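Local coordinates for protein dihydrodipicolinate synthase (Oceanobacillus iheyensis HTE831, PDB 3D0C) that probably catalyses the condensation of pyruvate with aspartate semialdehyde to 4-hydroxy-tetrahydrodipicolinate, a step of lysine biosynthesis, at residues Ser13-Ile18 against Lys222-Leu227; Arg28-Lys33 against Val277-Val282; Val49-Gly54 against Cys109-Gln114. The protein carries 1 engineered substitution. All blocks are in the same frame, centred on the assembly; numbering follows the deposited sequence.

Interaction 1 (Ser13-Ile18 against Lys222-Leu227); sequences STISGI and KSFALL
T14 meets L227 first: its OG1 comes 3.7 Å from L227 CD2, the two side chains crossing obliquely. The T14 side chain also touches V49 of the next strand.

I15 follows and carries most of the contact, its CB directed at the helix. CG1 lies anti to its own carbonyl carbon and CD1 continues the chain fully extended (chi2 -179°), which carries the methyl across to the helix surface. CG1 lies 3.9 Å from L227 CD2, the two chains sliding past each other in opposite directions. CD1 sits over the centre of the F224 ring, 4.1 Å from the centroid and 8° off the normal, a CH-pi contact made on one face of the phenyl group. The same methyl packs 3.8 Å from S223 CB and 3.3 Å from S223 O, the carbonyl that accepts the helical bond from L227 N. S223 OG is hydrogen-bonded to E197, while its CB and carbonyl face the I15 methyl. I15 also packs on F211 and S213 of the eighth strand.

From S16 onward the segment turns to its sheet neighbours: S16 pairs by backbone with F211 and S213, and I18 with S213.

Strand 15-17 and helix 222-227 run nearly antiparallel, at 156°, with axes 10.5 Å apart at closest. This is the closure of a (beta/alpha)8, or TIM, barrel, in which the helix following the eighth strand packs on the outer side of the first.

Interaction 2 (Arg28-Lys33 against Val277-Val282); sequences REIDWK and VTREPV
R28 reaches across to R279, E280 and T278, starting with CB, 4.1 Å from R279 NE. CG leaves anti to the carbonyl carbon (chi1 -62°), and the chain extends to NE. CD passes 4.1 Å from R279 CG. NE lies 3.0 Å from E280 OE1 in a salt bridge made by charge alone: the oxygen stands over one face of the guanidinium, toward its rim, with carboxylate and guanidinium stacked 28° apart. E280 OE2 is hydrogen-bonded across the subunit interface to N131 of the second subunit, which helps to orient the carboxylate. R28 belongs to the TIM-barrel loop between strand 15-17 and helix 32-44, which D31 N-caps; its partners lie in the loop between helices 260-270 and 287-303, after the last barrel strand. At the tip, NH1 is 2.9 Å from T278 O at a poor angle for a hydrogen bond, and gives a weak bond to water 1, which probably donates to V282 O. The R28 backbone is held too: R279 NH2 (2.8 Å) and NE (3.0 Å) both hydrogen-bond to R28 O, which lies near their guanidinium plane, in somewhat bent bonds from one face of the carbonyl plane; R279 NH1 bridges to E66.

Interaction 3 (Val49-Gly54 against Cys109-Gln114); sequences VIVPNG and CVMIHQ
V51 and M111 have CA atoms 8.1 Å apart, and G54 and H113 8.0 Å: strands 49-50 and 109-112 run parallel in the barrel sheet but are not neighbours, since strand 83-88 intervenes. The segments meet through the side chains of V51, M111 and H113 and the backbone of N53 and G54. N53 has left-handed backbone angles, where the chain turns beyond strand 49-50, and its O accepts from H113 NE2 at 2.8 Å. That bond is fairly straight (163°), the oxygen near the imidazole plane. Selenomethionine M111 bends at chi3 (78°), placing CE 4.1 Å from G54 CA and over one face of the H113 ring. M111 SE touches V51 CG1 at 4.3 Å. The H113 ring also stacks with F59, while N53 ND2 is bonded to A67 O. An alanine in place of H113 would probably leave N53 O without its imidazole donor and M111 CE and F59 without the ring they pack on. The M111 side chain lies about 4 Å from those of Y143 and K167, the predicted proton donor/acceptor and Schiff-base lysine. The bond requires a proton on NE2 and holds the imidazole as a donor beside the probable active site.

From the N terminus, strand 15-17 comes first, and interaction 1 joins it to helix 220-232, closing a loop that spans all eight barrel strands. The chain then reaches 28-33, which interaction 2 ties to 277-282; its loop starts inside that of interaction 1 and ends beyond it, so the two cross. Interaction 3, 49-54 with 109-114, closes a short loop nested inside both, across the second and fourth strands. Interactions 1 and 3 touch, since strands 15-17 and 49-50 are sheet neighbours. Interaction 2 stays separate, about 8 Å from interaction 3 at the nearest atoms, binding a barrel loop to the C-terminal helical region.

Interaction 1 (Ser13-Ile18 against Lys222-Leu227)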
loop_
_atom_site.group_PDB
_atom_site.type_symbol
_atom_site.label_atom_id
_atom_site.label_comp_id
_atom_site.label_asym_id
_atom_site.label_seq_id
_atom_site.Cartn_x
_atom_site.Cartn_y
_atom_site.Cartn_z
ATOM N N SER A 13 -4.600 27.520 0.672
ATOM C CA SER A 13 -3.980 28.321 -0.380
ATOM C C SER A 13 -2.627 28.761 0.151
ATOM O O SER A 13 -2.380 29.952 0.354
ATOM C CB SER A 13 -4.838 29.551 -0.701
ATOM O OG SER A 13 -6.053 29.152 -1.306
ATOM N N THR A 14 -1.752 27.790 0.378
ATOM C CA THR A 14 -0.422 28.062 0.909
ATOM C C THR A 14 0.359 26.751 0.838
ATOM O O THR A 14 -0.034 25.827 0.124
ATOM C CB THR A 14 -0.516 28.514 2.387
ATOM O OG1 THR A 14 0.774 28.929 2.866
ATOM C CG2 THR A 14 -1.024 27.371 3.246
ATOM N N ILE A 15 1.464 26.668 1.568
ATOM C CA ILE A 15 2.245 25.438 1.577
ATOM C C ILE A 15 1.752 24.515 2.693
ATOM O O ILE A 15 1.583 24.942 3.835
ATOM C CB ILE A 15 3.750 25.721 1.812
ATOM C CG1 ILE A 15 4.337 26.483 0.616
ATOM C CG2 ILE A 15 4.497 24.405 2.065
ATOM C CD1 ILE A 15 5.827 26.784 0.740
ATOM N N SER A 16 1.481 23.259 2.347
ATOM C CA SER A 16 1.065 22.271 3.334
ATOM C C SER A 16 2.345 21.518 3.663
ATOM O O SER A 16 2.818 20.704 2.863
ATOM C CB SER A 16 0.033 21.297 2.751
ATOM O OG SER A 16 -1.274 21.851 2.779
ATOM N N GLY A 17 2.909 21.802 4.834
ATOM C CA GLY A 17 4.142 21.155 5.235
ATOM C C GLY A 17 3.917 19.798 5.864
ATOM O O GLY A 17 3.100 19.654 6.778
ATOM N N ILE A 18 4.651 18.805 5.377
ATOM C CA ILE A 18 4.556 17.440 5.881
ATOM C C ILE A 18 5.816 17.203 6.716
ATOM O O ILE A 18 6.896 17.004 6.171
ATOM C CB ILE A 18 4.529 16.428 4.722
ATOM C CG1 ILE A 18 3.747 17.005 3.534
ATOM C CG2 ILE A 18 3.918 15.117 5.194
ATOM C CD1 ILE A 18 2.289 17.338 3.822
ATOM N N LYS A 222 13.361 28.515 0.666
ATOM C CA LYS A 222 13.309 28.270 -0.775
ATOM C C LYS A 222 11.873 27.938 -1.183
ATOM O O LYS A 222 11.359 28.445 -2.185
ATOM C CB LYS A 222 14.233 27.114 -1.164
ATOM C CG LYS A 222 15.721 27.427 -1.034
ATOM C CD LYS A 222 16.567 26.247 -1.491
ATOM C CE LYS A 222 18.054 26.505 -1.298
ATOM N NZ LYS A 222 18.565 27.631 -2.130
ATOM N N SER A 223 11.234 27.077 -0.396
ATOM C CA SER A 223 9.857 26.678 -0.650
ATOM C C SER A 223 8.943 27.892 -0.614
ATOM O O SER A 223 8.034 28.017 -1.438
ATOM C CB SER A 223 9.395 25.667 0.406
ATOM O OG SER A 223 10.172 24.486 0.349
ATOM N N PHE A 224 9.173 28.781 0.350
ATOM C CA PHE A 224 8.347 29.977 0.471
ATOM C C PHE A 224 8.675 31.007 -0.600
ATOM O O PHE A 224 7.834 31.837 -0.937
ATOM C CB PHE A 224 8.479 30.591 1.866
ATOM C CG PHE A 224 7.488 30.044 2.855
ATOM C CD1 PHE A 224 6.146 30.408 2.786
ATOM C CD2 PHE A 224 7.888 29.133 3.824
ATOM C CE1 PHE A 224 5.216 29.870 3.676
ATOM C CE2 PHE A 224 6.970 28.589 4.715
ATOM C CZ PHE A 224 5.633 28.957 4.641
ATOM N N ALA A 225 9.898 30.957 -1.122
ATOM C CA ALA A 225 10.290 31.875 -2.190
ATOM C C ALA A 225 9.475 31.474 -3.427
ATOM O O ALA A 225 8.998 32.322 -4.189
ATOM C CB ALA A 225 11.782 31.755 -2.472
ATOM N N LEU A 226 9.307 30.166 -3.605
ATOM C CA LEU A 226 8.531 29.652 -4.728
ATOM C C LEU A 226 7.058 30.013 -4.554
ATOM O O LEU A 226 6.399 30.420 -5.512
ATOM C CB LEU A 226 8.679 28.128 -4.836
ATOM C CG LEU A 226 7.839 27.481 -5.942
ATOM C CD1 LEU A 226 8.224 28.089 -7.279
ATOM C CD2 LEU A 226 8.052 25.976 -5.958
ATOM N N LEU A 227 6.532 29.868 -3.341
ATOM C CA LEU A 227 5.126 30.204 -3.126
ATOM C C LEU A 227 4.872 31.680 -3.424
ATOM O O LEU A 227 3.917 32.026 -4.116
ATOM C CB LEU A 227 4.696 29.896 -1.687
ATOM C CG LEU A 227 3.259 30.323 -1.347
ATOM C CD1 LEU A 227 2.261 29.550 -2.192
ATOM C CD2 LEU A 227 2.988 30.083 0.123
#

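Interaction 2 (Arg28-Lys33 against Val277-Val282)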
loop_
_atom_site.group_PDB
_atom_site.type_symbol
_atom_site.label_atom_id
_atom_site.label_comp_id
_atom_site.label_asym_id
_atom_site.label_seq_id
_atom_site.Cartn_x
_atom_site.Cartn_y
_atom_site.Cartn_z
ATOM N N ARG A 28 15.243 2.708 17.329
ATOM C CA ARG A 28 14.324 3.271 16.344
ATOM C C ARG A 28 13.052 3.813 16.977
ATOM O O ARG A 28 12.078 4.086 16.273
ATOM C CB ARG A 28 13.945 2.230 15.285
ATOM C CG ARG A 28 15.103 1.687 14.448
ATOM C CD ARG A 28 14.559 1.022 13.185
ATOM N NE ARG A 28 15.522 0.162 12.499
ATOM C CZ ARG A 28 16.256 0.522 11.449
ATOM N NH1 ARG A 28 16.155 1.743 10.940
ATOM N NH2 ARG A 28 17.076 -0.357 10.887
ATOM N N GLU A 29 13.040 3.960 18.301
ATOM C CA GLU A 29 11.859 4.496 18.971
ATOM C C GLU A 29 11.721 5.956 18.564
ATOM O O GLU A 29 12.690 6.582 18.132
ATOM C CB GLU A 29 11.992 4.390 20.495
ATOM C CG GLU A 29 11.959 2.964 21.043
ATOM C CD GLU A 29 10.686 2.212 20.673
ATOM O OE1 GLU A 29 9.580 2.688 21.017
ATOM O OE2 GLU A 29 10.790 1.137 20.041
ATOM N N ILE A 30 10.517 6.499 18.691
ATOM C CA ILE A 30 10.267 7.885 18.325
ATOM C C ILE A 30 11.044 8.857 19.209
ATOM O O ILE A 30 11.024 8.758 20.438
ATOM C CB ILE A 30 8.762 8.227 18.428
ATOM C CG1 ILE A 30 7.966 7.364 17.444
ATOM C CG2 ILE A 30 8.547 9.707 18.161
ATOM C CD1 ILE A 30 6.452 7.528 17.550
ATOM N N ASP A 31 11.731 9.792 18.563
ATOM C CA ASP A 31 12.505 10.812 19.258
ATOM C C ASP A 31 11.544 11.983 19.441
ATOM O O ASP A 31 11.453 12.870 18.587
ATOM C CB ASP A 31 13.693 11.212 18.386
ATOM C CG ASP A 31 14.571 12.264 19.027
ATOM O OD1 ASP A 31 14.218 12.787 20.106
ATOM O OD2 ASP A 31 15.620 12.572 18.426
ATOM N N TRP A 32 10.817 11.979 20.553
ATOM C CA TRP A 32 9.836 13.024 20.804
ATOM C C TRP A 32 10.409 14.429 20.844
ATOM O O TRP A 32 9.742 15.382 20.445
ATOM C CB TRP A 32 9.058 12.714 22.086
ATOM C CG TRP A 32 8.269 11.451 21.945
ATOM C CD1 TRP A 32 8.567 10.232 22.479
ATOM C CD2 TRP A 32 7.109 11.258 21.125
ATOM N NE1 TRP A 32 7.667 9.290 22.040
ATOM C CE2 TRP A 32 6.759 9.893 21.212
ATOM C CE3 TRP A 32 6.328 12.108 20.329
ATOM C CZ2 TRP A 32 5.668 9.354 20.522
ATOM C CZ3 TRP A 32 5.242 11.571 19.644
ATOM C CH2 TRP A 32 4.922 10.207 19.750
ATOM N N LYS A 33 11.648 14.551 21.309
ATOM C CA LYS A 33 12.316 15.846 21.380
ATOM C C LYS A 33 12.536 16.329 19.944
ATOM O O LYS A 33 12.175 17.454 19.594
ATOM C CB LYS A 33 13.670 15.698 22.088
ATOM C CG LYS A 33 14.134 16.932 22.861
ATOM C CD LYS A 33 14.286 18.154 21.974
ATOM C CE LYS A 33 14.820 19.337 22.774
ATOM N NZ LYS A 33 14.806 20.604 21.997
ATOM N N VAL A 277 17.724 8.463 11.564
ATOM C CA VAL A 277 17.662 7.615 10.380
ATOM C C VAL A 277 16.232 7.137 10.137
ATOM O O VAL A 277 15.399 7.164 11.042
ATOM C CB VAL A 277 18.547 6.367 10.544
ATOM C CG1 VAL A 277 19.995 6.779 10.747
ATOM C CG2 VAL A 277 18.057 5.534 11.725
ATOM N N THR A 278 15.961 6.688 8.916
ATOM C CA THR A 278 14.635 6.196 8.551
ATOM C C THR A 278 14.411 4.774 9.072
ATOM O O THR A 278 15.367 4.021 9.271
ATOM C CB THR A 278 14.457 6.180 7.008
ATOM O OG1 THR A 278 15.549 5.469 6.404
ATOM C CG2 THR A 278 14.409 7.597 6.452
ATOM N N ARG A 279 13.150 4.411 9.303
ATOM C CA ARG A 279 12.824 3.059 9.752
ATOM C C ARG A 279 12.754 2.149 8.533
ATOM O O ARG A 279 12.739 2.625 7.394
ATOM C CB ARG A 279 11.469 3.021 10.458
ATOM C CG ARG A 279 11.496 3.414 11.923
ATOM C CD ARG A 279 10.169 3.098 12.599
ATOM N NE ARG A 279 10.202 3.416 14.022
ATOM C CZ ARG A 279 9.185 3.237 14.859
ATOM N NH1 ARG A 279 8.035 2.738 14.421
ATOM N NH2 ARG A 279 9.320 3.555 16.139
ATOM N N GLU A 280 12.727 0.840 8.774
ATOM C CA GLU A 280 12.610 -0.130 7.692
ATOM C C GLU A 280 11.274 0.224 7.029
ATOM O O GLU A 280 10.356 0.678 7.707
ATOM C CB GLU A 280 12.532 -1.559 8.256
ATOM C CG GLU A 280 13.644 -1.935 9.248
ATOM C CD GLU A 280 13.290 -1.625 10.699
ATOM O OE1 GLU A 280 12.955 -0.464 11.009
ATOM O OE2 GLU A 280 13.351 -2.550 11.538
ATOM N N PRO A 281 11.138 0.006 5.707
ATOM C CA PRO A 281 12.090 -0.579 4.762
ATOM C C PRO A 281 13.012 0.400 4.015
ATOM O O PRO A 281 13.250 0.218 2.822
ATOM C CB PRO A 281 11.175 -1.330 3.804
ATOM C CG PRO A 281 10.057 -0.320 3.626
ATOM C CD PRO A 281 9.836 0.237 5.043
ATOM N N VAL A 282 13.514 1.431 4.690
ATOM C CA VAL A 282 14.441 2.359 4.039
ATOM C C VAL A 282 15.704 2.466 4.896
ATOM O O VAL A 282 15.638 2.739 6.087
ATOM C CB VAL A 282 13.825 3.777 3.835
ATOM C CG1 VAL A 282 14.868 4.717 3.206
ATOM C CG2 VAL A 282 12.602 3.689 2.905
HETATM O O HOH W 1 16.269 0.902 8.187
#

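Interaction 3 (Val49-Gly54 against Cys109-Gln114)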
loop_
_atom_site.group_PDB
_atom_site.type_symbol
_atom_site.label_atom_id
_atom_site.label_comp_id
_atom_site.label_asym_id
_atom_site.label_seq_id
_atom_site.Cartn_x
_atom_site.Cartn_y
_atom_site.Cartn_z
ATOM N N VAL A 49 0.075 25.344 7.532
ATOM C CA VAL A 49 -0.616 24.064 7.499
ATOM C C VAL A 49 0.427 22.967 7.702
ATOM O O VAL A 49 1.405 22.867 6.960
ATOM C CB VAL A 49 -1.335 23.864 6.145
ATOM C CG1 VAL A 49 -2.040 22.509 6.106
ATOM C CG2 VAL A 49 -2.332 24.984 5.934
ATOM N N ILE A 50 0.237 22.160 8.733
ATOM C CA ILE A 50 1.183 21.095 9.016
ATOM C C ILE A 50 0.434 19.772 8.917
ATOM O O ILE A 50 -0.728 19.674 9.306
ATOM C CB ILE A 50 1.825 21.277 10.419
ATOM C CG1 ILE A 50 2.913 20.223 10.637
ATOM C CG2 ILE A 50 0.757 21.199 11.501
ATOM C CD1 ILE A 50 3.752 20.441 11.883
ATOM N N VAL A 51 1.099 18.754 8.384
ATOM C CA VAL A 51 0.439 17.476 8.200
ATOM C C VAL A 51 1.097 16.293 8.890
ATOM O O VAL A 51 1.936 15.617 8.295
ATOM C CB VAL A 51 0.326 17.140 6.695
ATOM C CG1 VAL A 51 -0.521 15.889 6.507
ATOM C CG2 VAL A 51 -0.264 18.329 5.932
ATOM N N PRO A 52 0.732 16.025 10.159
ATOM C CA PRO A 52 1.332 14.885 10.857
ATOM C C PRO A 52 0.785 13.592 10.243
ATOM O O PRO A 52 -0.340 13.564 9.738
ATOM C CB PRO A 52 0.890 15.090 12.303
ATOM C CG PRO A 52 -0.450 15.748 12.157
ATOM C CD PRO A 52 -0.204 16.752 11.035
ATOM N N ASN A 53 1.583 12.530 10.283
ATOM C CA ASN A 53 1.195 11.245 9.707
ATOM C C ASN A 53 1.012 11.265 8.199
ATOM O O ASN A 53 0.102 10.631 7.637
ATOM C CB ASN A 53 -0.043 10.670 10.401
ATOM C CG ASN A 53 0.298 10.062 11.750
ATOM O OD1 ASN A 53 1.391 9.526 11.929
ATOM N ND2 ASN A 53 -0.629 10.135 12.700
ATOM N N GLY A 54 1.900 12.022 7.564
ATOM C CA GLY A 54 1.951 12.097 6.117
ATOM C C GLY A 54 3.027 11.068 5.794
ATOM O O GLY A 54 3.648 10.518 6.709
ATOM N N CYS A 109 -8.461 18.900 10.679
ATOM C CA CYS A 109 -8.892 18.200 9.480
ATOM C C CYS A 109 -8.093 16.898 9.384
ATOM O O CYS A 109 -7.088 16.726 10.084
ATOM C CB CYS A 109 -8.573 19.128 8.284
ATOM S SG CYS A 109 -8.943 18.597 6.597
ATOM N N VAL A 110 -8.552 15.974 8.547
ATOM C CA VAL A 110 -7.821 14.731 8.339
ATOM C C VAL A 110 -7.465 14.621 6.857
ATOM O O VAL A 110 -8.084 15.270 6.011
ATOM C CB VAL A 110 -8.631 13.467 8.768
ATOM C CG1 VAL A 110 -9.009 13.567 10.240
ATOM C CG2 VAL A 110 -9.873 13.293 7.895
HETATM N N MSE A 111 -6.435 13.836 6.555
HETATM C CA MSE A 111 -6.031 13.608 5.169
HETATM C C MSE A 111 -6.057 12.112 4.940
HETATM O O MSE A 111 -5.307 11.379 5.589
HETATM C CB MSE A 111 -4.610 14.094 4.886
HETATM C CG MSE A 111 -4.148 13.627 3.509
HETATM SE SE MSE A 111 -2.267 13.817 3.170
HETATM C CE MSE A 111 -1.620 12.282 4.178
ATOM N N ILE A 112 -6.900 11.665 4.011
ATOM C CA ILE A 112 -7.018 10.244 3.715
ATOM C C ILE A 112 -5.979 9.837 2.692
ATOM O O ILE A 112 -5.959 10.332 1.562
ATOM C CB ILE A 112 -8.438 9.883 3.186
ATOM C CG1 ILE A 112 -9.492 10.396 4.172
ATOM C CG2 ILE A 112 -8.568 8.363 3.013
ATOM C CD1 ILE A 112 -10.931 10.122 3.750
ATOM N N HIS A 113 -5.094 8.944 3.123
ATOM C CA HIS A 113 -4.025 8.415 2.295
ATOM C C HIS A 113 -4.610 7.561 1.181
ATOM O O HIS A 113 -5.787 7.160 1.220
ATOM C CB HIS A 113 -3.112 7.509 3.137
ATOM C CG HIS A 113 -2.071 8.237 3.929
ATOM N ND1 HIS A 113 -0.865 8.633 3.387
ATOM C CD2 HIS A 113 -2.021 8.586 5.238
ATOM C CE1 HIS A 113 -0.121 9.185 4.323
ATOM N NE2 HIS A 113 -0.798 9.171 5.460
ATOM N N GLN A 114 -3.779 7.276 0.189
ATOM C CA GLN A 114 -4.196 6.407 -0.897
ATOM C C GLN A 114 -4.441 5.057 -0.232
ATOM O O GLN A 114 -3.629 4.586 0.582
ATOM C CB GLN A 114 -3.089 6.260 -1.950
ATOM C CG GLN A 114 -3.273 5.049 -2.864
ATOM C CD GLN A 114 -2.144 4.871 -3.867
ATOM O OE1 GLN A 114 -0.967 5.075 -3.550
ATOM N NE2 GLN A 114 -2.498 4.467 -5.083
#